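Local coordinates for protein anopheles gambiae adenosine kinase (Anopheles gambiae, PDB 3LOO) that phosphorylates adenosine to AMP with ATP as phosphate donor, and here holds a two-headed adenosine tetraphosphate across its active site, at residues 31-36 / 155-160; 80-85 / 183-188; 261-266 / 275-280; 287-290 / 295-298. One frame throughout, in Å; residues are numbered along the deposited sequence.

Overall arrangement
Three of the four contacts reach one bound diadenosine tetraphosphate, which runs from the small five-stranded sheet to strand 276-281 of the large nine-stranded one. Interactions 1 and 2, with centres about 9 Å apart, form the walls round one adenosine; they touch where G80 N lies 2.8 Å from L33 O, joining strands of the small sheet. Interaction 3 has its centre about 20 Å from that of interaction 2 and about 29 Å from that of interaction 1, yet T280 binds the phosphate of the other adenosine. Interaction 4 continues the large sheet outward: strands 276-281 and 284-290 pair directly, with V277 N 2.8 Å from I289 O.

Interaction 1. Residues 31-36 / 155-160; sequences NPLLDI and AAANDF. With B4P (bis(adenosine)-5'-tetraphosphate), chain D.
The methyl of A157 packs against three consecutive residues, N31, P32 and L33, where the chain enters strand 33-39 of the small lid sheet of the ribokinase-like (pfkB) fold. This apolar part is compact: A157 CB lies 3.8 Å from N31 CB and 4.0 Å from P32 CD, and L33 CD1 completes the group. A small side chain suits the 3-10 turn 156-158, since it lets the turn come close to the strand, while the ring of P32 stiffens the approach and also packs on L115 of helix 110-122.

Polar bonds point the other way, into the ligand. With CG anti to its carbonyl carbon (chi1 -52°), N31 carries its amide to the adenine rim, where ND2 donates to N1A of the ligand at 3.0 Å and 164°. An asparagine can thus read an adenine nitrogen; the same ND2 gives a weak bond to F185 O, whereas the buried OD1 has no polar partner in the model. L33 serves both sides, its CD2 branch meeting adenine C2A at 3.7 Å while CD1 faces A157.

Further along the strand, D35 grips the ribose, as in other members of this family. Its two oxygens divide the sugar diol: OD1 accepts from O2E at 2.6 Å and OD2, which also receives N313 ND2, accepts from O3E at 2.6 Å.

Interaction 2. Residues 80-85 / 183-188; sequences GGSVQN and SGFFFT. With B4P (bis(adenosine)-5'-tetraphosphate), chain D.
S82 meets F185 at the edge of the phenyl ring: its CB lies in the ring plane, 3.7 Å from F185 CD2. That approach leaves a ring face to the adenine, whose C5A sits 3.4 Å above the plane over the ring centre. A flat, apolar phenylalanine suits a purine, and a chi1 of -72° swings the ring to the backbone N side, where it lies along the base. The serine hydroxyl has other work, binding D317 OD1, while S82 N donates to adenine N3A.

Beside this pair, V83 aims its CG2 branch at S183, touching S183 CB at 3.5 Å. S183 turns its hydroxyl back on its own chain: OG accepts from F186 N in an ST motif that steadies the turn after the strand.

G80 and G81 bring bare backbone up to the ribose. G81 N donates to O2E at 2.8 Å and 162°, and its positive phi of 84° is readily adopted by glycine; at G80 no side chain intervenes before the same hydroxyl. One turn on, N85 ND2 reaches O3E at 3.1 Å.

The contact thus sets the first turn of helix 82-94, with G81 as its N-cap, against the end of strand 179-183, an inner strand of the large sheet, as it runs on toward helix 187-203; V83 also packs on F102 of strand 100-107, and F187 on helix 222-228.

Interaction 3. Residues 261-266 / 275-280; sequences KRIAAL and RIVIIT. With B4P (bis(adenosine)-5'-tetraphosphate), chain D.
R275 clasps the end of helix 256-264 at the point where a beta-alpha-beta crossover returns to the large sheet: the chain leaves strand 234-238, passes through helices and comes back as the parallel neighbour 276-281. R275 CB lies 3.8 Å from A264 O. The side chain sets out extended, then bends at chi3 (-61°), and CD passes beside I263 O and A264 CA. NE donates to V232 O. At the tip, NH1 reaches two carbonyls at and just beyond the helix end, both near the guanidinium plane: the bond to L266 O is short and straight (2.8 Å, 175°), while that to A264 O (3.0 Å, 133°) is more bent, its donor standing well above the carbonyl plane. NH2 goes to F229 O and P267 O. Arginine suits this place because its flat fan of N-H groups can serve carbonyls from the end of helix 256-264, the residues just after it and the segment before strand 234-238; the partial negative charge of the helix end probably strengthens the attraction.

Two residues on, V277 supplies the apolar half. Its CG2 branch fits against I263 CG2 at 3.8 Å, the two side chains crossing at about a right angle, and touches A264 CB at 3.9 Å; the small alanine lets the helix settle close to the strand.

At the strand's other end, T280 OG1 donates to ligand phosphate oxygen O2D, beside the second adenosine, at 2.7 Å.

Interaction 4. Residues 287-290 / 295-298; sequences LLIE and NVRE
V296 fills the tight side of this beta hairpin, its two methyls set among L287, L288 and I289. CG2 approaches I289 CG1 at 3.7 Å, CG1 touches L287 CB at 3.9 Å, and CG1 also comes to 3.4 Å from L288 O. A branched side chain suits the spot because both arms find partners; L287 and I289 go on to pack against helix 256-264.

Between the strands, L288 and R297 form the hydrogen-bonded antiparallel pair. L288 N donates to R297 O almost straight, at 2.8 Å and 175°, and R297 N answers to L288 O at 3.0 Å. One residue along, L287 and E298 make the non-hydrogen-bonded pair.

The opposite face is looser. L288 and R297 lie side by side, but the nearest approach is L288 CD2 to R297 NH1 at 4.1 Å, the exposed arginine lying alongside the leucine, which also packs on helix 333-350. Back on the face of L287, the exposed E298 lays its CG against L287 CD2 at 3.9 Å and sends its carboxylate to R257 in a salt bridge. Toward the turn the strands separate, and a water takes over, donating to L288 O and N295 O and accepting from E290 N.

The chemistry is that of a sheet edge: leucine and isoleucine face the interior, charged residues sit on the outer strand, and water bridges the strands where direct pairing ends.

Interaction 1. Residues 31-36 / 155-160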
# COMPACT_ATOMS: atom_id res chain seq x y z
N ASN A 31 -6.86 0.86 -4.04
CA ASN A 31 -7.82 -0.09 -4.50
C ASN A 31 -8.38 -0.82 -3.31
O ASN A 31 -7.66 -1.61 -2.69
CB ASN A 31 -7.18 -1.16 -5.42
CG ASN A 31 -6.36 -0.57 -6.55
OD1 ASN A 31 -6.71 0.50 -7.09
ND2 ASN A 31 -5.29 -1.29 -6.96
N PRO A 32 -9.66 -0.59 -2.99
CA PRO A 32 -10.19 -1.33 -1.84
C PRO A 32 -10.64 -2.71 -2.31
O PRO A 32 -11.50 -2.82 -3.17
CB PRO A 32 -11.38 -0.48 -1.37
CG PRO A 32 -11.78 0.33 -2.57
CD PRO A 32 -10.66 0.30 -3.61
N LEU A 33 -10.08 -3.75 -1.68
CA LEU A 33 -10.26 -5.09 -2.12
C LEU A 33 -10.56 -5.96 -0.90
O LEU A 33 -10.01 -5.71 0.19
CB LEU A 33 -8.93 -5.58 -2.74
CG LEU A 33 -8.52 -5.56 -4.22
CD1 LEU A 33 -9.19 -4.55 -5.10
CD2 LEU A 33 -6.99 -5.65 -4.41
N LEU A 34 -11.41 -6.97 -1.09
CA LEU A 34 -11.65 -7.97 -0.07
C LEU A 34 -10.69 -9.12 -0.35
O LEU A 34 -10.71 -9.68 -1.46
CB LEU A 34 -13.10 -8.47 -0.13
CG LEU A 34 -13.54 -9.53 0.93
CD1 LEU A 34 -13.39 -9.03 2.41
CD2 LEU A 34 -14.98 -10.03 0.69
N ASP A 35 -9.86 -9.47 0.64
CA ASP A 35 -8.96 -10.59 0.48
C ASP A 35 -9.72 -11.89 0.71
O ASP A 35 -10.54 -12.00 1.65
CB ASP A 35 -7.77 -10.49 1.46
CG ASP A 35 -6.78 -9.35 1.11
OD1 ASP A 35 -6.86 -8.75 0.00
OD2 ASP A 35 -5.88 -9.09 1.95
N ILE A 36 -9.43 -12.87 -0.16
CA ILE A 36 -9.94 -14.22 -0.02
C ILE A 36 -8.74 -15.13 0.20
O ILE A 36 -7.97 -15.42 -0.72
CB ILE A 36 -10.79 -14.62 -1.25
CG1 ILE A 36 -11.90 -13.62 -1.48
CG2 ILE A 36 -11.38 -16.02 -1.09
CD1 ILE A 36 -12.63 -13.81 -2.78
N ALA A 155 -11.65 -5.33 -10.59
CA ALA A 155 -13.10 -5.18 -10.83
C ALA A 155 -13.55 -3.73 -10.53
O ALA A 155 -13.09 -2.83 -11.22
CB ALA A 155 -13.88 -6.26 -10.04
N ALA A 156 -14.40 -3.48 -9.51
CA ALA A 156 -14.90 -2.10 -9.27
C ALA A 156 -13.79 -1.11 -8.92
O ALA A 156 -13.91 0.10 -9.21
CB ALA A 156 -16.00 -2.07 -8.19
N ALA A 157 -12.72 -1.59 -8.32
CA ALA A 157 -11.58 -0.68 -8.02
C ALA A 157 -11.05 -0.04 -9.30
O ALA A 157 -10.48 1.05 -9.24
CB ALA A 157 -10.47 -1.38 -7.26
N ASN A 158 -11.19 -0.74 -10.44
CA ASN A 158 -10.83 -0.19 -11.74
C ASN A 158 -11.81 0.85 -12.28
O ASN A 158 -11.49 1.54 -13.25
CB ASN A 158 -10.60 -1.30 -12.80
CG ASN A 158 -9.37 -1.04 -13.64
OD1 ASN A 158 -9.14 0.07 -14.15
ND2 ASN A 158 -8.55 -2.05 -13.76
N ASP A 159 -12.99 0.99 -11.68
CA ASP A 159 -13.93 2.00 -12.12
C ASP A 159 -13.70 3.37 -11.50
O ASP A 159 -14.55 4.23 -11.62
CB ASP A 159 -15.38 1.54 -11.87
CG ASP A 159 -15.74 0.30 -12.70
OD1 ASP A 159 -14.99 -0.03 -13.63
OD2 ASP A 159 -16.74 -0.38 -12.39
N PHE A 160 -12.58 3.59 -10.81
CA PHE A 160 -12.30 4.87 -10.19
C PHE A 160 -12.10 5.92 -11.28
O PHE A 160 -11.41 5.66 -12.26
CB PHE A 160 -11.04 4.79 -9.34
CG PHE A 160 -10.72 6.07 -8.61
CD1 PHE A 160 -11.18 6.27 -7.31
CD2 PHE A 160 -9.95 7.07 -9.20
CE1 PHE A 160 -10.92 7.46 -6.62
CE2 PHE A 160 -9.67 8.25 -8.52
CZ PHE A 160 -10.15 8.44 -7.22
PA B4P D . 1.48 -8.94 1.35
O1A B4P D . 0.97 -9.81 2.49
O2A B4P D . 1.91 -9.65 0.06
O3A B4P D . 2.84 -8.28 1.89
PB B4P D . 3.02 -6.69 1.95
O1B B4P D . 2.12 -6.07 3.02
O2B B4P D . 3.11 -6.06 0.58
O3B B4P D . 4.50 -7.04 2.63
PG B4P D . 5.96 -6.64 2.08
O1G B4P D . 6.57 -7.73 1.26
O2G B4P D . 5.80 -5.31 1.37
O3G B4P D . 6.83 -6.40 3.40
PD B4P D . 8.04 -7.26 4.04
O1D B4P D . 7.73 -8.70 3.86
O2D B4P D . 9.38 -6.71 3.65
O5E B4P D . 0.44 -7.74 1.04
C5E B4P D . -0.90 -8.20 1.05
C4E B4P D . -1.91 -7.19 0.59
O4E B4P D . -1.67 -6.73 -0.74
C3E B4P D . -3.24 -7.88 0.52
O3E B4P D . -3.97 -7.41 1.68
C2E B4P D . -3.89 -7.37 -0.76
O2E B4P D . -5.22 -6.85 -0.61
C1E B4P D . -2.90 -6.29 -1.26
N9A B4P D . -2.86 -6.30 -2.73
C8A B4P D . -2.40 -7.29 -3.56
N7A B4P D . -2.57 -6.86 -4.85
C5A B4P D . -3.16 -5.63 -4.84
C6A B4P D . -3.55 -4.71 -5.82
N6A B4P D . -3.44 -4.95 -7.17
N1A B4P D . -4.12 -3.54 -5.43
C2A B4P D . -4.27 -3.23 -4.12
N3A B4P D . -3.88 -4.09 -3.16
C4A B4P D . -3.32 -5.28 -3.50
O5F B4P D . 7.76 -6.92 5.58
C5F B4P D . 7.50 -5.60 6.03
C4F B4P D . 7.77 -5.59 7.54
O4F B4P D . 7.12 -6.69 8.20
C3F B4P D . 9.24 -5.84 7.82
O3F B4P D . 9.97 -4.64 7.65
C2F B4P D . 9.21 -6.34 9.26
O2F B4P D . 9.14 -5.22 10.17
C1F B4P D . 7.92 -7.17 9.29
N9B B4P D . 8.30 -8.59 9.01
C8B B4P D . 8.15 -9.23 7.83
N7B B4P D . 8.61 -10.51 7.91
C5B B4P D . 9.07 -10.72 9.16
C6B B4P D . 9.66 -11.78 9.84
N6B B4P D . 9.86 -12.95 9.18
N1B B4P D . 10.00 -11.64 11.16
C2B B4P D . 9.80 -10.47 11.82
N3B B4P D . 9.24 -9.39 11.20
C4B B4P D . 8.87 -9.45 9.89

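Interaction 2. Residues 80-85 / 183-188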
# COMPACT_ATOMS: atom_id res chain seq x y z
N GLY A 80 -8.96 -5.90 2.75
CA GLY A 80 -7.59 -5.68 2.24
C GLY A 80 -7.48 -4.50 1.29
O GLY A 80 -8.20 -3.51 1.42
N GLY A 81 -6.59 -4.63 0.31
CA GLY A 81 -6.13 -3.46 -0.43
C GLY A 81 -4.99 -2.79 0.36
O GLY A 81 -5.11 -2.51 1.58
N SER A 82 -3.88 -2.59 -0.32
CA SER A 82 -2.65 -2.09 0.31
C SER A 82 -2.85 -0.77 1.10
O SER A 82 -2.58 -0.71 2.29
CB SER A 82 -1.58 -1.90 -0.76
OG SER A 82 -0.37 -1.47 -0.17
N VAL A 83 -3.28 0.29 0.43
CA VAL A 83 -3.41 1.61 1.04
C VAL A 83 -4.50 1.58 2.11
O VAL A 83 -4.33 2.15 3.19
CB VAL A 83 -3.76 2.72 -0.04
CG1 VAL A 83 -4.04 4.09 0.67
CG2 VAL A 83 -2.64 2.85 -1.04
N GLN A 84 -5.62 0.91 1.83
CA GLN A 84 -6.64 0.70 2.84
C GLN A 84 -6.11 0.07 4.13
O GLN A 84 -6.41 0.57 5.23
CB GLN A 84 -7.85 -0.08 2.29
CG GLN A 84 -9.06 0.07 3.21
CD GLN A 84 -10.38 -0.34 2.55
OE1 GLN A 84 -11.37 0.36 2.70
NE2 GLN A 84 -10.41 -1.51 1.89
N ASN A 85 -5.35 -1.02 4.00
CA ASN A 85 -4.71 -1.69 5.13
C ASN A 85 -3.84 -0.71 5.93
O ASN A 85 -3.89 -0.69 7.15
CB ASN A 85 -3.74 -2.78 4.67
CG ASN A 85 -4.41 -4.07 4.20
OD1 ASN A 85 -5.57 -4.35 4.50
ND2 ASN A 85 -3.66 -4.85 3.41
N SER A 183 -0.53 3.92 -3.58
CA SER A 183 0.25 2.68 -3.86
C SER A 183 0.60 2.66 -5.34
O SER A 183 -0.11 3.24 -6.16
CB SER A 183 -0.56 1.44 -3.53
OG SER A 183 -1.77 1.46 -4.28
N GLY A 184 1.68 1.97 -5.70
CA GLY A 184 1.91 1.66 -7.13
C GLY A 184 0.76 0.86 -7.74
O GLY A 184 0.45 1.01 -8.93
N PHE A 185 0.12 0.00 -6.94
CA PHE A 185 -1.12 -0.70 -7.34
C PHE A 185 -2.19 0.21 -7.99
O PHE A 185 -2.89 -0.19 -8.94
CB PHE A 185 -1.74 -1.38 -6.11
CG PHE A 185 -0.97 -2.58 -5.60
CD1 PHE A 185 -0.46 -3.55 -6.49
CD2 PHE A 185 -0.83 -2.78 -4.23
CE1 PHE A 185 0.17 -4.69 -6.02
CE2 PHE A 185 -0.16 -3.92 -3.72
CZ PHE A 185 0.34 -4.89 -4.64
N PHE A 186 -2.34 1.42 -7.44
CA PHE A 186 -3.34 2.38 -7.93
C PHE A 186 -3.02 2.89 -9.34
O PHE A 186 -3.92 3.41 -10.02
CB PHE A 186 -3.51 3.56 -6.92
CG PHE A 186 -4.64 4.53 -7.24
CD1 PHE A 186 -5.98 4.18 -7.02
CD2 PHE A 186 -4.36 5.81 -7.69
CE1 PHE A 186 -7.03 5.08 -7.26
CE2 PHE A 186 -5.38 6.73 -7.94
CZ PHE A 186 -6.73 6.37 -7.72
N PHE A 187 -1.77 2.76 -9.78
CA PHE A 187 -1.41 3.12 -11.18
C PHE A 187 -2.17 2.32 -12.24
O PHE A 187 -2.45 2.83 -13.34
CB PHE A 187 0.09 2.99 -11.44
CG PHE A 187 0.95 3.95 -10.67
CD1 PHE A 187 0.47 4.64 -9.54
CD2 PHE A 187 2.27 4.12 -11.05
CE1 PHE A 187 1.32 5.49 -8.83
CE2 PHE A 187 3.10 4.97 -10.35
CZ PHE A 187 2.63 5.65 -9.24
N THR A 188 -2.53 1.07 -11.90
CA THR A 188 -3.35 0.23 -12.79
C THR A 188 -4.66 0.95 -13.06
O THR A 188 -5.21 0.90 -14.18
CB THR A 188 -3.68 -1.15 -12.13
OG1 THR A 188 -2.46 -1.78 -11.76
CG2 THR A 188 -4.48 -2.08 -13.07
PA B4P D . 1.48 -8.94 1.35
O1A B4P D . 0.97 -9.81 2.49
O2A B4P D . 1.91 -9.65 0.06
O3A B4P D . 2.84 -8.28 1.89
PB B4P D . 3.02 -6.69 1.95
O1B B4P D . 2.12 -6.07 3.02
O2B B4P D . 3.11 -6.06 0.58
O3B B4P D . 4.50 -7.04 2.63
PG B4P D . 5.96 -6.64 2.08
O1G B4P D . 6.57 -7.73 1.26
O2G B4P D . 5.80 -5.31 1.37
O3G B4P D . 6.83 -6.40 3.40
PD B4P D . 8.04 -7.26 4.04
O1D B4P D . 7.73 -8.70 3.86
O2D B4P D . 9.38 -6.71 3.65
O5E B4P D . 0.44 -7.74 1.04
C5E B4P D . -0.90 -8.20 1.05
C4E B4P D . -1.91 -7.19 0.59
O4E B4P D . -1.67 -6.73 -0.74
C3E B4P D . -3.24 -7.88 0.52
O3E B4P D . -3.97 -7.41 1.68
C2E B4P D . -3.89 -7.37 -0.76
O2E B4P D . -5.22 -6.85 -0.61
C1E B4P D . -2.90 -6.29 -1.26
N9A B4P D . -2.86 -6.30 -2.73
C8A B4P D . -2.40 -7.29 -3.56
N7A B4P D . -2.57 -6.86 -4.85
C5A B4P D . -3.16 -5.63 -4.84
C6A B4P D . -3.55 -4.71 -5.82
N6A B4P D . -3.44 -4.95 -7.17
N1A B4P D . -4.12 -3.54 -5.43
C2A B4P D . -4.27 -3.23 -4.12
N3A B4P D . -3.88 -4.09 -3.16
C4A B4P D . -3.32 -5.28 -3.50
O5F B4P D . 7.76 -6.92 5.58
C5F B4P D . 7.50 -5.60 6.03
C4F B4P D . 7.77 -5.59 7.54
O4F B4P D . 7.12 -6.69 8.20
C3F B4P D . 9.24 -5.84 7.82
O3F B4P D . 9.97 -4.64 7.65
C2F B4P D . 9.21 -6.34 9.26
O2F B4P D . 9.14 -5.22 10.17
C1F B4P D . 7.92 -7.17 9.29
N9B B4P D . 8.30 -8.59 9.01
C8B B4P D . 8.15 -9.23 7.83
N7B B4P D . 8.61 -10.51 7.91
C5B B4P D . 9.07 -10.72 9.16
C6B B4P D . 9.66 -11.78 9.84
N6B B4P D . 9.86 -12.95 9.18
N1B B4P D . 10.00 -11.64 11.16
C2B B4P D . 9.80 -10.47 11.82
N3B B4P D . 9.24 -9.39 11.20
C4B B4P D . 8.87 -9.45 9.89

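Interaction 3. Residues 261-266 / 275-280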
# COMPACT_ATOMS: atom_id res chain seq x y z
N LYS A 261 20.14 4.66 -2.90
CA LYS A 261 20.86 5.92 -3.13
C LYS A 261 20.55 6.52 -4.48
O LYS A 261 20.32 7.73 -4.58
CB LYS A 261 22.38 5.73 -2.97
CG LYS A 261 22.80 5.27 -1.58
CD LYS A 261 24.23 4.70 -1.59
CE LYS A 261 24.86 4.88 -0.23
NZ LYS A 261 25.99 3.91 -0.02
N ARG A 262 20.56 5.69 -5.53
CA ARG A 262 20.27 6.17 -6.88
C ARG A 262 18.84 6.72 -6.97
O ARG A 262 18.62 7.77 -7.56
CB ARG A 262 20.41 5.05 -7.95
CG ARG A 262 21.80 4.46 -8.19
CD ARG A 262 22.59 5.22 -9.26
NE ARG A 262 22.28 4.92 -10.67
CZ ARG A 262 22.79 3.90 -11.39
NH1 ARG A 262 23.59 2.97 -10.86
NH2 ARG A 262 22.45 3.79 -12.67
N ILE A 263 17.87 5.98 -6.42
CA ILE A 263 16.48 6.49 -6.43
C ILE A 263 16.37 7.82 -5.63
O ILE A 263 15.77 8.79 -6.10
CB ILE A 263 15.49 5.47 -5.85
CG1 ILE A 263 15.48 4.15 -6.66
CG2 ILE A 263 14.08 6.11 -5.71
CD1 ILE A 263 14.84 2.94 -5.84
N ALA A 264 16.97 7.83 -4.44
CA ALA A 264 16.92 9.01 -3.55
C ALA A 264 17.47 10.25 -4.27
O ALA A 264 16.96 11.35 -4.08
CB ALA A 264 17.66 8.76 -2.25
N ALA A 265 18.48 10.04 -5.14
CA ALA A 265 19.20 11.15 -5.78
C ALA A 265 18.53 11.68 -7.02
O ALA A 265 19.00 12.65 -7.58
CB ALA A 265 20.69 10.76 -6.06
N LEU A 266 17.42 11.07 -7.45
CA LEU A 266 16.73 11.54 -8.64
C LEU A 266 16.24 12.98 -8.49
O LEU A 266 15.92 13.42 -7.38
CB LEU A 266 15.55 10.62 -9.00
CG LEU A 266 15.84 9.22 -9.59
CD1 LEU A 266 14.60 8.34 -9.46
CD2 LEU A 266 16.27 9.31 -11.06
N ARG A 275 14.37 13.71 -0.55
CA ARG A 275 13.67 12.43 -0.68
C ARG A 275 14.22 11.39 0.27
O ARG A 275 15.43 11.29 0.49
CB ARG A 275 13.76 11.88 -2.11
CG ARG A 275 12.96 10.59 -2.35
CD ARG A 275 13.00 10.18 -3.83
NE ARG A 275 12.43 11.18 -4.76
CZ ARG A 275 13.14 11.95 -5.58
NH1 ARG A 275 14.47 11.93 -5.57
NH2 ARG A 275 12.52 12.77 -6.42
N ILE A 276 13.29 10.62 0.80
CA ILE A 276 13.55 9.44 1.64
C ILE A 276 13.14 8.19 0.87
O ILE A 276 12.06 8.17 0.23
CB ILE A 276 12.70 9.55 2.93
CG1 ILE A 276 13.17 10.76 3.72
CG2 ILE A 276 12.91 8.35 3.80
CD1 ILE A 276 14.62 10.70 4.03
N VAL A 277 13.99 7.17 0.87
CA VAL A 277 13.62 5.86 0.34
C VAL A 277 13.73 4.85 1.48
O VAL A 277 14.75 4.80 2.17
CB VAL A 277 14.50 5.46 -0.87
CG1 VAL A 277 14.09 4.08 -1.41
CG2 VAL A 277 14.45 6.56 -1.97
N ILE A 278 12.67 4.07 1.70
CA ILE A 278 12.64 3.04 2.79
C ILE A 278 12.44 1.65 2.19
O ILE A 278 11.44 1.44 1.49
CB ILE A 278 11.58 3.39 3.87
CG1 ILE A 278 11.99 4.69 4.60
CG2 ILE A 278 11.43 2.26 4.91
CD1 ILE A 278 10.86 5.33 5.43
N ILE A 279 13.37 0.73 2.44
CA ILE A 279 13.30 -0.62 1.88
C ILE A 279 13.21 -1.63 2.99
O ILE A 279 14.12 -1.70 3.84
CB ILE A 279 14.52 -0.92 0.98
CG1 ILE A 279 14.55 0.13 -0.15
CG2 ILE A 279 14.42 -2.36 0.40
CD1 ILE A 279 15.81 0.15 -0.91
N THR A 280 12.09 -2.37 3.01
CA THR A 280 11.88 -3.45 3.93
C THR A 280 12.49 -4.72 3.32
O THR A 280 12.56 -4.86 2.10
CB THR A 280 10.35 -3.66 4.26
OG1 THR A 280 9.62 -4.04 3.07
CG2 THR A 280 9.71 -2.34 4.84
PA B4P D . 1.48 -8.94 1.35
O1A B4P D . 0.97 -9.81 2.49
O2A B4P D . 1.91 -9.65 0.06
O3A B4P D . 2.84 -8.28 1.89
PB B4P D . 3.02 -6.69 1.95
O1B B4P D . 2.12 -6.07 3.02
O2B B4P D . 3.11 -6.06 0.58
O3B B4P D . 4.50 -7.04 2.63
PG B4P D . 5.96 -6.64 2.08
O1G B4P D . 6.57 -7.73 1.26
O2G B4P D . 5.80 -5.31 1.37
O3G B4P D . 6.83 -6.40 3.40
PD B4P D . 8.04 -7.26 4.04
O1D B4P D . 7.73 -8.70 3.86
O2D B4P D . 9.38 -6.71 3.65
O5E B4P D . 0.44 -7.74 1.04
C5E B4P D . -0.90 -8.20 1.05
C4E B4P D . -1.91 -7.19 0.59
O4E B4P D . -1.67 -6.73 -0.74
C3E B4P D . -3.24 -7.88 0.52
O3E B4P D . -3.97 -7.41 1.68
C2E B4P D . -3.89 -7.37 -0.76
O2E B4P D . -5.22 -6.85 -0.61
C1E B4P D . -2.90 -6.29 -1.26
N9A B4P D . -2.86 -6.30 -2.73
C8A B4P D . -2.40 -7.29 -3.56
N7A B4P D . -2.57 -6.86 -4.85
C5A B4P D . -3.16 -5.63 -4.84
C6A B4P D . -3.55 -4.71 -5.82
N6A B4P D . -3.44 -4.95 -7.17
N1A B4P D . -4.12 -3.54 -5.43
C2A B4P D . -4.27 -3.23 -4.12
N3A B4P D . -3.88 -4.09 -3.16
C4A B4P D . -3.32 -5.28 -3.50
O5F B4P D . 7.76 -6.92 5.58
C5F B4P D . 7.50 -5.60 6.03
C4F B4P D . 7.77 -5.59 7.54
O4F B4P D . 7.12 -6.69 8.20
C3F B4P D . 9.24 -5.84 7.82
O3F B4P D . 9.97 -4.64 7.65
C2F B4P D . 9.21 -6.34 9.26
O2F B4P D . 9.14 -5.22 10.17
C1F B4P D . 7.92 -7.17 9.29
N9B B4P D . 8.30 -8.59 9.01
C8B B4P D . 8.15 -9.23 7.83
N7B B4P D . 8.61 -10.51 7.91
C5B B4P D . 9.07 -10.72 9.16
C6B B4P D . 9.66 -11.78 9.84
N6B B4P D . 9.86 -12.95 9.18
N1B B4P D . 10.00 -11.64 11.16
C2B B4P D . 9.80 -10.47 11.82
N3B B4P D . 9.24 -9.39 11.20
C4B B4P D . 8.87 -9.45 9.89

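Interaction 4. Residues 287-290 / 295-298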
# COMPACT_ATOMS: atom_id res chain seq x y z
N LEU A 287 15.83 -0.60 5.76
CA LEU A 287 16.87 0.33 5.33
C LEU A 287 16.29 1.70 5.03
O LEU A 287 15.27 1.82 4.35
CB LEU A 287 17.60 -0.17 4.07
CG LEU A 287 18.02 -1.63 4.01
CD1 LEU A 287 18.46 -1.95 2.58
CD2 LEU A 287 19.12 -1.93 5.08
N LEU A 288 16.94 2.74 5.56
CA LEU A 288 16.56 4.12 5.35
C LEU A 288 17.64 4.81 4.53
O LEU A 288 18.82 4.86 4.95
CB LEU A 288 16.38 4.88 6.69
CG LEU A 288 16.35 6.43 6.63
CD1 LEU A 288 15.18 6.93 5.79
CD2 LEU A 288 16.29 7.03 8.05
N ILE A 289 17.23 5.36 3.40
CA ILE A 289 18.12 6.14 2.57
C ILE A 289 17.59 7.55 2.43
O ILE A 289 16.42 7.73 2.06
CB ILE A 289 18.28 5.51 1.14
CG1 ILE A 289 18.67 4.02 1.22
CG2 ILE A 289 19.31 6.30 0.31
CD1 ILE A 289 17.49 3.01 1.07
N GLU A 290 18.43 8.55 2.73
CA GLU A 290 18.08 9.94 2.54
C GLU A 290 18.95 10.55 1.47
O GLU A 290 20.16 10.39 1.50
CB GLU A 290 18.26 10.77 3.83
CG GLU A 290 17.75 12.23 3.64
CD GLU A 290 17.98 13.14 4.85
OE1 GLU A 290 19.15 13.41 5.22
OE2 GLU A 290 16.97 13.59 5.43
N ASN A 295 25.26 7.17 3.32
CA ASN A 295 25.34 6.31 4.48
C ASN A 295 23.95 5.79 4.80
O ASN A 295 23.15 6.47 5.42
CB ASN A 295 25.93 7.08 5.66
CG ASN A 295 25.94 6.28 6.95
OD1 ASN A 295 26.12 5.06 6.93
ND2 ASN A 295 25.77 6.97 8.08
N VAL A 296 23.65 4.57 4.35
CA VAL A 296 22.34 3.98 4.59
C VAL A 296 22.19 3.50 6.04
O VAL A 296 23.03 2.75 6.56
CB VAL A 296 22.05 2.83 3.61
CG1 VAL A 296 20.64 2.21 3.89
CG2 VAL A 296 22.16 3.32 2.17
N ARG A 297 21.10 3.93 6.68
CA ARG A 297 20.81 3.55 8.06
C ARG A 297 19.92 2.31 8.11
O ARG A 297 19.06 2.12 7.26
CB ARG A 297 20.19 4.73 8.80
CG ARG A 297 21.16 5.93 8.82
CD ARG A 297 20.53 7.20 9.33
NE ARG A 297 20.12 7.06 10.73
CZ ARG A 297 19.29 7.89 11.35
NH1 ARG A 297 18.76 8.92 10.69
NH2 ARG A 297 18.97 7.67 12.62
N GLU A 298 20.14 1.47 9.11
CA GLU A 298 19.43 0.22 9.28
C GLU A 298 18.66 0.20 10.56
O GLU A 298 19.15 0.69 11.58
CB GLU A 298 20.42 -0.92 9.39
CG GLU A 298 21.28 -1.07 8.19
CD GLU A 298 22.33 -2.12 8.38
OE1 GLU A 298 22.19 -2.97 9.30
OE2 GLU A 298 23.29 -2.10 7.60
O HOH W 1 20.40 7.59 5.08